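Local structure of glutathione S-transferase omega-like 2 (Saccharomyces cerevisiae, 5LKB) at residues 35-40 against 161-166; 206-211 against 277-282; 325-330 against 365-370. The protein acts as a glutathione transferase of the Xi class, working as a one-cysteine thiol transferase and reducing dehydroascorbate and dimethylarsinic acid at the expense of glutathione. One frame throughout, in Å; residues are numbered along the deposited sequence.

Interaction 1: 35-40 against 161-166; sequences KGRYWL and LWDLET
Arg37 and Asp163 make the tightest part of this contact. The arginine is extended, its CG anti to the backbone N, and grips the carboxylate side-on: Arg37 NE meets Asp163 OD1 at 2.7 Å and Arg37 NH2, also bonded to Ile30 O, meets Asp163 OD2 at 3.0 Å. Both bonds are nearly straight and lie in the guanidinium plane but reach the oxygens from above the carboxylate plane. Tyr38 OH, bonded to Lys32 O, covers one guanidinium face. Asp163 OD1 also accepts Glu165 N, an Asx turn. Thr166 OG1 lies 2.5 Å from Asp163 OD2, which takes Thr166 N too; so many donors would probably keep the carboxylate ionised. Behind this network, strands 38-42 and 160-163 pair antiparallel in the thioredoxin-like sheet of the GST N-terminal domain. Trp39 N donates to Trp162 O at 2.9 Å and Trp162 N to Trp39 O at 2.8 Å. Leu164 N extends the pairing past the strand end, 2.8 Å from Arg37 O and nearly along its C=O axis. Toward solvent the contact loosens: the exposed Glu165 stacks its carboxylate on the other guanidinium face, Glu165 OE1 3.3 Å from Arg37 CZ, so no N-H points at it and the salt bridge rests on charge and stacking.

Interaction 2: 206-211 against 277-282; sequences TQIDDF and FTVGDQ
Helix 205-220 passes an irregular loop whose backbone comes nearest at Val279, its CA 6.4 Å from that of Ile208; Thr278 has helical torsions, Val279 is extended, and Gly280, with a phi of 63°, turns the chain away. This is packing inside the all-helical C-terminal domain of the GST fold, where the loop joins helix 269-273 to helix 285-304. Val279 points at the helix and spreads its two methyls over neighbouring turns. CG1, anti to the backbone N, touches Gln207 CB at 3.8 Å and Ile208 CG1 at 3.9 Å. CG2, anti to the carbonyl carbon, lies 4.1 Å from Phe211 CB, one turn further along. Gln207 contributes the base of its side chain alone, on the solvent-facing border, whereas Ile208, Phe211, Thr278 and Val279 are buried.

Phe211 leaves the helix with CG anti to the backbone N (chi1 -174°), which sends the ring past Val279, the two side chains running in opposite directions, and on to Thr278. There the ring tip does the touching: Phe211 CZ is 3.6 Å from Thr278 CB and meets CG2 as closely, the two side chains crossing at about a right angle. Ala286 and Trp214 also pack against this ring. An alanine in place of Phe211 would remove the ring and its contact with Thr278, and would probably loosen the seating of the loop against helix 205-220. Polar bonds tie the loop to other helices instead: Phe277 O accepts from Lys256 NZ of helix 232-264. Thr278 OG1, 3.8 Å from Phe211 CE2, is hydrogen-bonded to Asp287 OD1 in helix 285-304.

Interaction 3: 325-330 against 365-370; sequences NLYWNY and PDIRPL
Two aromatic rings near the end of helix 317-329 carry this contact. Over one face of the Tyr327 ring stands Ile367 CG2, 3.8 Å from the centroid and 15° off the ring normal, a CH-pi contact; Trp328 CG lies at the ring's edge. Tyr327 CD2 in turn sits over one face of the Trp328 indole, whose edge meets the carbonyl oxygens of Ile367 and Arg368. The arrangement joins the helical C-terminal domain of the GST fold to the chain's C-terminal tail, an irregular segment that follows helix 339-349 and folds back along helix 317-329.

The one hydrogen bond between the segments runs from Trp328 NE1 to Arg368 O, 2.8 Å. The oxygen lies near the indole plane, but the donor stands above the carbonyl plane, and the bond is bent, with 153° at the hydrogen. Tyr327 and Trp328 reach the tail by different first torsions: CG of the tyrosine is anti to the backbone N, that of the tryptophan anti to the carbonyl carbon. Ile367 also touches Arg324 of helix 317-329 and Phe339 of helix 339-349, so it bridges the two helices. Further along, Pro369 O bonds to Arg324 NH1, and Leu370 turns toward the helix beside Asn325, whose OD1 accepts from Asn329 ND2. Leu370 CD2 ends 3.7 Å from Asn325 N and 4.2 Å from Asn325 CB.

Interaction 1 belongs to the thioredoxin-like domain, interaction 2 lies within the helical domain and interaction 3 joins that domain to the C-terminal tail; helix 285-304 packs against both 2 and 3. Interactions 1 and 3 lie on opposite sides of the chain's centre. Interactions 1 and 2 are mostly buried; interaction 3 is partly so. Their chemistry differs accordingly: strand pairing plus a charged network in 1, van der Waals packing of helix on loop, without polar bonds between the segments, in 2, and aromatic faces with one indole-to-carbonyl bond in 3. Interaction 1 stays clear of interaction 3, nearest atoms about 16 Å apart. Interactions 2 and 3 touch, Phe277 CZ lying 3.4 Å from Tyr330 OH.

Interaction 1: 35-40 against 161-166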
loop_
_atom_site.group_PDB
_atom_site.type_symbol
_atom_site.label_atom_id
_atom_site.label_comp_id
_atom_site.label_asym_id
_atom_site.label_seq_id
_atom_site.Cartn_x
_atom_site.Cartn_y
_atom_site.Cartn_z
ATOM N N LYS A 35 33.042 -26.370 -16.876
ATOM C CA LYS A 35 33.139 -24.915 -16.884
ATOM C C LYS A 35 32.874 -24.412 -18.285
ATOM O O LYS A 35 33.068 -25.132 -19.263
ATOM C CB LYS A 35 34.529 -24.419 -16.459
ATOM C CG LYS A 35 34.793 -24.505 -15.000
ATOM N N GLY A 36 32.369 -23.178 -18.382
ATOM C CA GLY A 36 32.199 -22.566 -19.671
ATOM C C GLY A 36 31.114 -23.111 -20.565
ATOM O O GLY A 36 31.079 -22.768 -21.751
ATOM N N ARG A 37 30.239 -23.970 -20.065
ATOM C CA ARG A 37 29.266 -24.640 -20.918
ATOM C C ARG A 37 27.835 -24.156 -20.672
ATOM O O ARG A 37 27.018 -24.107 -21.603
ATOM C CB ARG A 37 29.319 -26.177 -20.717
ATOM C CG ARG A 37 28.256 -26.923 -21.518
ATOM C CD ARG A 37 28.466 -28.433 -21.493
ATOM N NE ARG A 37 27.330 -29.002 -22.173
ATOM C CZ ARG A 37 27.139 -30.312 -22.382
ATOM N NH1 ARG A 37 28.010 -31.191 -21.896
ATOM N NH2 ARG A 37 26.047 -30.733 -23.025
ATOM N N TYR A 38 27.482 -23.902 -19.405
ATOM C CA TYR A 38 26.113 -23.523 -19.047
ATOM C C TYR A 38 26.019 -22.044 -18.696
ATOM O O TYR A 38 26.983 -21.421 -18.244
ATOM C CB TYR A 38 25.623 -24.414 -17.901
ATOM C CG TYR A 38 25.684 -25.907 -18.256
ATOM C CD1 TYR A 38 24.692 -26.516 -18.999
ATOM C CD2 TYR A 38 26.733 -26.663 -17.826
ATOM C CE1 TYR A 38 24.765 -27.861 -19.356
ATOM C CE2 TYR A 38 26.833 -27.995 -18.188
ATOM C CZ TYR A 38 25.821 -28.592 -18.916
ATOM O OH TYR A 38 25.849 -29.957 -19.304
ATOM N N TRP A 39 24.804 -21.519 -18.852
ATOM C CA TRP A 39 24.530 -20.108 -18.669
ATOM C C TRP A 39 23.205 -19.986 -17.923
ATOM O O TRP A 39 22.322 -20.830 -18.034
ATOM C CB TRP A 39 24.376 -19.380 -20.010
ATOM C CG TRP A 39 24.898 -17.965 -19.952
ATOM C CD1 TRP A 39 24.181 -16.822 -19.887
ATOM C CD2 TRP A 39 26.263 -17.590 -19.963
ATOM N NE1 TRP A 39 25.030 -15.733 -19.841
ATOM C CE2 TRP A 39 26.322 -16.199 -19.906
ATOM C CE3 TRP A 39 27.447 -18.302 -20.035
ATOM C CZ2 TRP A 39 27.527 -15.515 -19.930
ATOM C CZ3 TRP A 39 28.609 -17.646 -20.037
ATOM C CH2 TRP A 39 28.659 -16.246 -19.978
ATOM N N LEU A 40 23.104 -18.943 -17.127
ATOM C CA LEU A 40 21.935 -18.685 -16.306
ATOM C C LEU A 40 21.386 -17.336 -16.742
ATOM O O LEU A 40 22.022 -16.296 -16.499
ATOM C CB LEU A 40 22.325 -18.719 -14.819
ATOM C CG LEU A 40 21.145 -18.510 -13.864
ATOM C CD1 LEU A 40 20.156 -19.736 -14.032
ATOM C CD2 LEU A 40 21.630 -18.416 -12.460
ATOM N N LEU A 161 18.202 -22.066 -17.368
ATOM C CA LEU A 161 19.527 -22.695 -17.310
ATOM C C LEU A 161 19.797 -23.338 -18.684
ATOM O O LEU A 161 19.042 -24.209 -19.126
ATOM C CB LEU A 161 19.601 -23.707 -16.179
ATOM C CG LEU A 161 20.916 -24.472 -16.070
ATOM C CD1 LEU A 161 22.059 -23.518 -15.702
ATOM C CD2 LEU A 161 20.784 -25.583 -15.059
ATOM N N TRP A 162 20.766 -22.781 -19.393
ATOM C CA TRP A 162 21.003 -22.958 -20.838
ATOM C C TRP A 162 22.292 -23.732 -21.057
ATOM O O TRP A 162 23.292 -23.494 -20.378
ATOM C CB TRP A 162 21.214 -21.598 -21.474
ATOM C CG TRP A 162 21.461 -21.588 -23.005
ATOM C CD1 TRP A 162 22.661 -21.362 -23.645
ATOM C CD2 TRP A 162 20.485 -21.755 -24.039
ATOM N NE1 TRP A 162 22.457 -21.339 -24.993
ATOM C CE2 TRP A 162 21.163 -21.635 -25.281
ATOM C CE3 TRP A 162 19.128 -22.017 -24.050
ATOM C CZ2 TRP A 162 20.487 -21.707 -26.515
ATOM C CZ3 TRP A 162 18.463 -22.115 -25.291
ATOM C CH2 TRP A 162 19.165 -21.999 -26.496
ATOM N N ASP A 163 22.261 -24.649 -22.055
ATOM C CA ASP A 163 23.444 -25.397 -22.470
ATOM C C ASP A 163 23.962 -24.829 -23.772
ATOM O O ASP A 163 23.275 -24.905 -24.797
ATOM C CB ASP A 163 23.113 -26.881 -22.672
ATOM C CG ASP A 163 24.309 -27.645 -23.196
ATOM O OD1 ASP A 163 25.420 -27.214 -22.863
ATOM O OD2 ASP A 163 24.085 -28.672 -23.882
ATOM N N LEU A 164 25.175 -24.277 -23.729
ATOM C CA LEU A 164 25.805 -23.724 -24.931
ATOM C C LEU A 164 26.187 -24.792 -25.951
ATOM O O LEU A 164 26.254 -24.484 -27.141
ATOM C CB LEU A 164 27.050 -22.935 -24.540
ATOM C CG LEU A 164 26.789 -21.621 -23.760
ATOM C CD1 LEU A 164 28.140 -21.163 -23.161
ATOM C CD2 LEU A 164 26.142 -20.540 -24.634
ATOM N N GLU A 165 26.365 -26.033 -25.529
ATOM C CA GLU A 165 26.793 -27.057 -26.490
ATOM C C GLU A 165 25.638 -27.543 -27.359
ATOM O O GLU A 165 25.760 -27.644 -28.588
ATOM C CB GLU A 165 27.428 -28.200 -25.719
ATOM C CG GLU A 165 28.862 -27.878 -25.269
ATOM C CD GLU A 165 29.645 -29.102 -24.804
ATOM O OE1 GLU A 165 29.187 -30.273 -25.015
ATOM O OE2 GLU A 165 30.720 -28.879 -24.205
ATOM N N THR A 166 24.518 -27.899 -26.751
ATOM C CA THR A 166 23.382 -28.379 -27.509
ATOM C C THR A 166 22.411 -27.246 -27.871
ATOM O O THR A 166 21.473 -27.460 -28.656
ATOM C CB THR A 166 22.681 -29.501 -26.717
ATOM O OG1 THR A 166 22.159 -28.958 -25.491
ATOM C CG2 THR A 166 23.619 -30.671 -26.363
#

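Interaction 2: 206-211 against 277-282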
loop_
_atom_site.group_PDB
_atom_site.type_symbol
_atom_site.label_atom_id
_atom_site.label_comp_id
_atom_site.label_asym_id
_atom_site.label_seq_id
_atom_site.Cartn_x
_atom_site.Cartn_y
_atom_site.Cartn_z
ATOM N N THR A 206 13.745 -33.716 4.668
ATOM C CA THR A 206 12.289 -33.847 4.669
ATOM C C THR A 206 11.648 -32.583 5.249
ATOM O O THR A 206 10.626 -32.126 4.740
ATOM C CB THR A 206 11.819 -35.087 5.421
ATOM O OG1 THR A 206 12.197 -34.976 6.794
ATOM C CG2 THR A 206 12.465 -36.303 4.850
ATOM N N GLN A 207 12.239 -32.015 6.301
ATOM C CA GLN A 207 11.701 -30.756 6.851
ATOM C C GLN A 207 11.805 -29.611 5.851
ATOM O O GLN A 207 10.913 -28.755 5.807
ATOM C CB GLN A 207 12.403 -30.348 8.134
ATOM C CG GLN A 207 12.234 -31.306 9.292
ATOM C CD GLN A 207 13.274 -31.071 10.342
ATOM O OE1 GLN A 207 13.143 -30.195 11.192
ATOM N NE2 GLN A 207 14.342 -31.852 10.276
ATOM N N ILE A 208 12.911 -29.517 5.104
ATOM C CA ILE A 208 13.005 -28.530 4.017
ATOM C C ILE A 208 11.904 -28.726 2.998
ATOM O O ILE A 208 11.232 -27.777 2.578
ATOM C CB ILE A 208 14.389 -28.562 3.355
ATOM C CG1 ILE A 208 15.455 -28.019 4.289
ATOM C CG2 ILE A 208 14.391 -27.854 2.009
ATOM C CD1 ILE A 208 16.882 -28.317 3.879
ATOM N N ASP A 209 11.685 -29.961 2.553
ATOM C CA ASP A 209 10.656 -30.174 1.553
ATOM C C ASP A 209 9.261 -29.830 2.084
ATOM O O ASP A 209 8.429 -29.289 1.346
ATOM C CB ASP A 209 10.668 -31.619 1.063
ATOM C CG ASP A 209 11.795 -31.890 0.120
ATOM O OD1 ASP A 209 12.364 -30.960 -0.487
ATOM O OD2 ASP A 209 12.200 -33.081 0.008
ATOM N N ASP A 210 8.972 -30.188 3.341
ATOM C CA ASP A 210 7.636 -29.948 3.886
ATOM C C ASP A 210 7.406 -28.453 4.081
ATOM O O ASP A 210 6.328 -27.962 3.760
ATOM C CB ASP A 210 7.475 -30.679 5.217
ATOM C CG ASP A 210 7.403 -32.203 5.058
ATOM O OD1 ASP A 210 7.227 -32.696 3.916
ATOM O OD2 ASP A 210 7.488 -32.871 6.119
ATOM N N PHE A 211 8.403 -27.730 4.608
ATOM C CA PHE A 211 8.292 -26.266 4.729
ATOM C C PHE A 211 8.116 -25.645 3.346
ATOM O O PHE A 211 7.210 -24.813 3.129
ATOM C CB PHE A 211 9.566 -25.764 5.409
ATOM C CG PHE A 211 9.578 -24.298 5.752
ATOM C CD1 PHE A 211 9.002 -23.863 6.921
ATOM C CD2 PHE A 211 10.303 -23.402 4.966
ATOM C CE1 PHE A 211 9.037 -22.497 7.267
ATOM C CE2 PHE A 211 10.367 -22.050 5.289
ATOM C CZ PHE A 211 9.748 -21.585 6.441
ATOM N N PHE A 277 17.485 -19.553 11.609
ATOM C CA PHE A 277 17.045 -19.963 10.279
ATOM C C PHE A 277 15.730 -20.729 10.365
ATOM O O PHE A 277 15.296 -21.157 11.431
ATOM C CB PHE A 277 18.114 -20.836 9.560
ATOM C CG PHE A 277 19.451 -20.174 9.468
ATOM C CD1 PHE A 277 19.679 -19.222 8.489
ATOM C CD2 PHE A 277 20.473 -20.470 10.363
ATOM C CE1 PHE A 277 20.887 -18.597 8.383
ATOM C CE2 PHE A 277 21.679 -19.840 10.251
ATOM C CZ PHE A 277 21.887 -18.882 9.251
ATOM N N THR A 278 15.060 -20.836 9.222
ATOM C CA THR A 278 13.712 -21.412 9.193
ATOM C C THR A 278 13.715 -22.900 9.534
ATOM O O THR A 278 12.814 -23.379 10.235
ATOM C CB THR A 278 13.010 -21.206 7.847
ATOM O OG1 THR A 278 13.838 -21.632 6.751
ATOM C CG2 THR A 278 12.611 -19.703 7.673
ATOM N N VAL A 279 14.702 -23.646 9.022
ATOM C CA VAL A 279 14.763 -25.098 9.185
ATOM C C VAL A 279 16.118 -25.441 9.799
ATOM O O VAL A 279 17.175 -25.061 9.269
ATOM C CB VAL A 279 14.541 -25.829 7.855
ATOM C CG1 VAL A 279 14.696 -27.337 8.024
ATOM C CG2 VAL A 279 13.198 -25.521 7.363
ATOM N N GLY A 280 16.079 -26.118 10.939
ATOM C CA GLY A 280 17.270 -26.434 11.675
ATOM C C GLY A 280 18.004 -25.208 12.166
ATOM O O GLY A 280 17.419 -24.145 12.420
ATOM N N ASP A 281 19.319 -25.340 12.259
ATOM C CA ASP A 281 20.163 -24.314 12.845
ATOM C C ASP A 281 21.225 -23.799 11.877
ATOM O O ASP A 281 22.212 -23.209 12.303
ATOM C CB ASP A 281 20.784 -24.848 14.139
ATOM C CG ASP A 281 21.646 -26.059 13.908
ATOM O OD1 ASP A 281 21.606 -26.636 12.805
ATOM O OD2 ASP A 281 22.382 -26.445 14.839
ATOM N N GLN A 282 21.028 -24.002 10.570
ATOM C CA GLN A 282 21.941 -23.525 9.541
ATOM C C GLN A 282 21.133 -22.993 8.347
ATOM O O GLN A 282 19.965 -23.345 8.153
ATOM C CB GLN A 282 22.856 -24.675 9.042
ATOM C CG GLN A 282 22.021 -25.740 8.364
ATOM C CD GLN A 282 22.806 -26.840 7.678
ATOM O OE1 GLN A 282 23.070 -27.865 8.275
ATOM N NE2 GLN A 282 23.122 -26.647 6.394
#

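Interaction 3: 325-330 against 365-370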
loop_
_atom_site.group_PDB
_atom_site.type_symbol
_atom_site.label_atom_id
_atom_site.label_comp_id
_atom_site.label_asym_id
_atom_site.label_seq_id
_atom_site.Cartn_x
_atom_site.Cartn_y
_atom_site.Cartn_z
ATOM N N ASN A 325 18.835 -10.060 8.742
ATOM C CA ASN A 325 20.097 -10.772 8.964
ATOM C C ASN A 325 20.631 -11.326 7.643
ATOM O O ASN A 325 21.825 -11.195 7.332
ATOM C CB ASN A 325 19.915 -11.910 9.976
ATOM C CG ASN A 325 21.215 -12.682 10.229
ATOM O OD1 ASN A 325 22.246 -12.077 10.485
ATOM N ND2 ASN A 325 21.141 -13.982 10.171
ATOM N N LEU A 326 19.754 -11.936 6.828
ATOM C CA LEU A 326 20.189 -12.481 5.540
ATOM C C LEU A 326 20.660 -11.375 4.612
ATOM O O LEU A 326 21.733 -11.469 3.995
ATOM C CB LEU A 326 19.097 -13.332 4.908
ATOM C CG LEU A 326 18.700 -14.575 5.674
ATOM C CD1 LEU A 326 17.549 -15.257 5.021
ATOM C CD2 LEU A 326 19.877 -15.558 5.813
ATOM N N TYR A 327 19.865 -10.316 4.487
ATOM C CA TYR A 327 20.229 -9.276 3.542
ATOM C C TYR A 327 21.539 -8.613 3.924
ATOM O O TYR A 327 22.409 -8.448 3.077
ATOM C CB TYR A 327 19.096 -8.218 3.521
ATOM C CG TYR A 327 19.441 -7.032 2.604
ATOM C CD1 TYR A 327 19.111 -7.065 1.260
ATOM C CD2 TYR A 327 20.134 -5.915 3.080
ATOM C CE1 TYR A 327 19.453 -6.074 0.410
ATOM C CE2 TYR A 327 20.448 -4.913 2.235
ATOM C CZ TYR A 327 20.143 -4.998 0.902
ATOM O OH TYR A 327 20.425 -3.977 0.060
ATOM N N TRP A 328 21.678 -8.167 5.177
ATOM C CA TRP A 328 22.839 -7.343 5.525
ATOM C C TRP A 328 24.091 -8.144 5.756
ATOM O O TRP A 328 25.192 -7.620 5.565
ATOM C CB TRP A 328 22.559 -6.470 6.737
ATOM C CG TRP A 328 21.493 -5.416 6.474
ATOM C CD1 TRP A 328 20.211 -5.446 6.903
ATOM C CD2 TRP A 328 21.644 -4.189 5.742
ATOM N NE1 TRP A 328 19.517 -4.315 6.475
ATOM C CE2 TRP A 328 20.373 -3.529 5.751
ATOM C CE3 TRP A 328 22.718 -3.597 5.045
ATOM C CZ2 TRP A 328 20.194 -2.282 5.147
ATOM C CZ3 TRP A 328 22.527 -2.373 4.427
ATOM C CH2 TRP A 328 21.274 -1.731 4.489
ATOM N N ASN A 329 23.936 -9.384 6.200
ATOM C CA ASN A 329 25.074 -10.127 6.711
ATOM C C ASN A 329 25.559 -11.203 5.758
ATOM O O ASN A 329 26.620 -11.805 6.014
ATOM C CB ASN A 329 24.819 -10.711 8.108
ATOM C CG ASN A 329 24.739 -9.628 9.150
ATOM O OD1 ASN A 329 25.519 -8.666 9.070
ATOM N ND2 ASN A 329 23.809 -9.740 10.086
ATOM N N TYR A 330 24.866 -11.448 4.645
ATOM C CA TYR A 330 25.278 -12.438 3.642
ATOM C C TYR A 330 25.342 -11.776 2.271
ATOM O O TYR A 330 24.303 -11.416 1.708
ATOM C CB TYR A 330 24.301 -13.598 3.612
ATOM C CG TYR A 330 24.289 -14.418 4.854
ATOM C CD1 TYR A 330 23.750 -13.988 6.033
ATOM C CD2 TYR A 330 24.858 -15.701 4.834
ATOM C CE1 TYR A 330 23.764 -14.769 7.178
ATOM C CE2 TYR A 330 24.857 -16.482 5.968
ATOM C CZ TYR A 330 24.335 -16.037 7.122
ATOM O OH TYR A 330 24.354 -16.832 8.261
ATOM N N PRO A 365 12.839 2.908 4.160
ATOM C CA PRO A 365 13.695 2.490 3.062
ATOM C C PRO A 365 13.251 1.136 2.490
ATOM O O PRO A 365 12.300 0.545 3.000
ATOM C CB PRO A 365 15.070 2.319 3.741
ATOM C CG PRO A 365 14.700 1.785 5.060
ATOM C CD PRO A 365 13.403 2.571 5.476
ATOM N N ASP A 366 13.886 0.681 1.415
ATOM C CA ASP A 366 13.483 -0.619 0.859
ATOM C C ASP A 366 13.617 -1.741 1.894
ATOM O O ASP A 366 12.775 -2.654 1.970
ATOM C CB ASP A 366 14.314 -0.944 -0.406
ATOM C CG ASP A 366 14.068 0.018 -1.537
ATOM O OD1 ASP A 366 12.939 0.470 -1.762
ATOM O OD2 ASP A 366 15.037 0.422 -2.168
ATOM N N ILE A 367 14.727 -1.760 2.632
ATOM C CA ILE A 367 14.910 -2.681 3.751
ATOM C C ILE A 367 15.581 -1.913 4.895
ATOM O O ILE A 367 16.590 -1.246 4.684
ATOM C CB ILE A 367 15.770 -3.898 3.320
ATOM C CG1 ILE A 367 15.928 -4.910 4.454
ATOM C CG2 ILE A 367 17.115 -3.512 2.693
ATOM C CD1 ILE A 367 14.717 -5.532 4.901
ATOM N N ARG A 368 15.033 -2.026 6.086
ATOM C CA ARG A 368 15.592 -1.285 7.209
ATOM C C ARG A 368 16.918 -1.899 7.656
ATOM O O ARG A 368 17.144 -3.112 7.490
ATOM C CB ARG A 368 14.624 -1.264 8.372
ATOM C CG ARG A 368 13.328 -0.434 8.169
ATOM C CD ARG A 368 12.551 -0.356 9.486
ATOM N NE ARG A 368 11.291 0.372 9.359
ATOM C CZ ARG A 368 10.248 0.243 10.195
ATOM N NH1 ARG A 368 10.318 -0.617 11.213
ATOM N NH2 ARG A 368 9.110 0.948 10.008
ATOM N N PRO A 369 17.809 -1.074 8.183
ATOM C CA PRO A 369 19.042 -1.579 8.779
ATOM C C PRO A 369 18.719 -2.479 9.953
ATOM O O PRO A 369 17.674 -2.374 10.583
ATOM C CB PRO A 369 19.747 -0.298 9.267
ATOM C CG PRO A 369 18.692 0.642 9.489
ATOM C CD PRO A 369 17.658 0.373 8.378
ATOM N N LEU A 370 19.676 -3.359 10.280
ATOM C CA LEU A 370 19.481 -4.240 11.425
ATOM C C LEU A 370 20.053 -3.537 12.649
ATOM O O LEU A 370 21.212 -3.729 13.041
ATOM C CB LEU A 370 20.135 -5.609 11.170
ATOM C CG LEU A 370 19.829 -6.715 12.180
ATOM C CD1 LEU A 370 18.400 -6.680 12.744
ATOM C CD2 LEU A 370 20.165 -8.065 11.562
#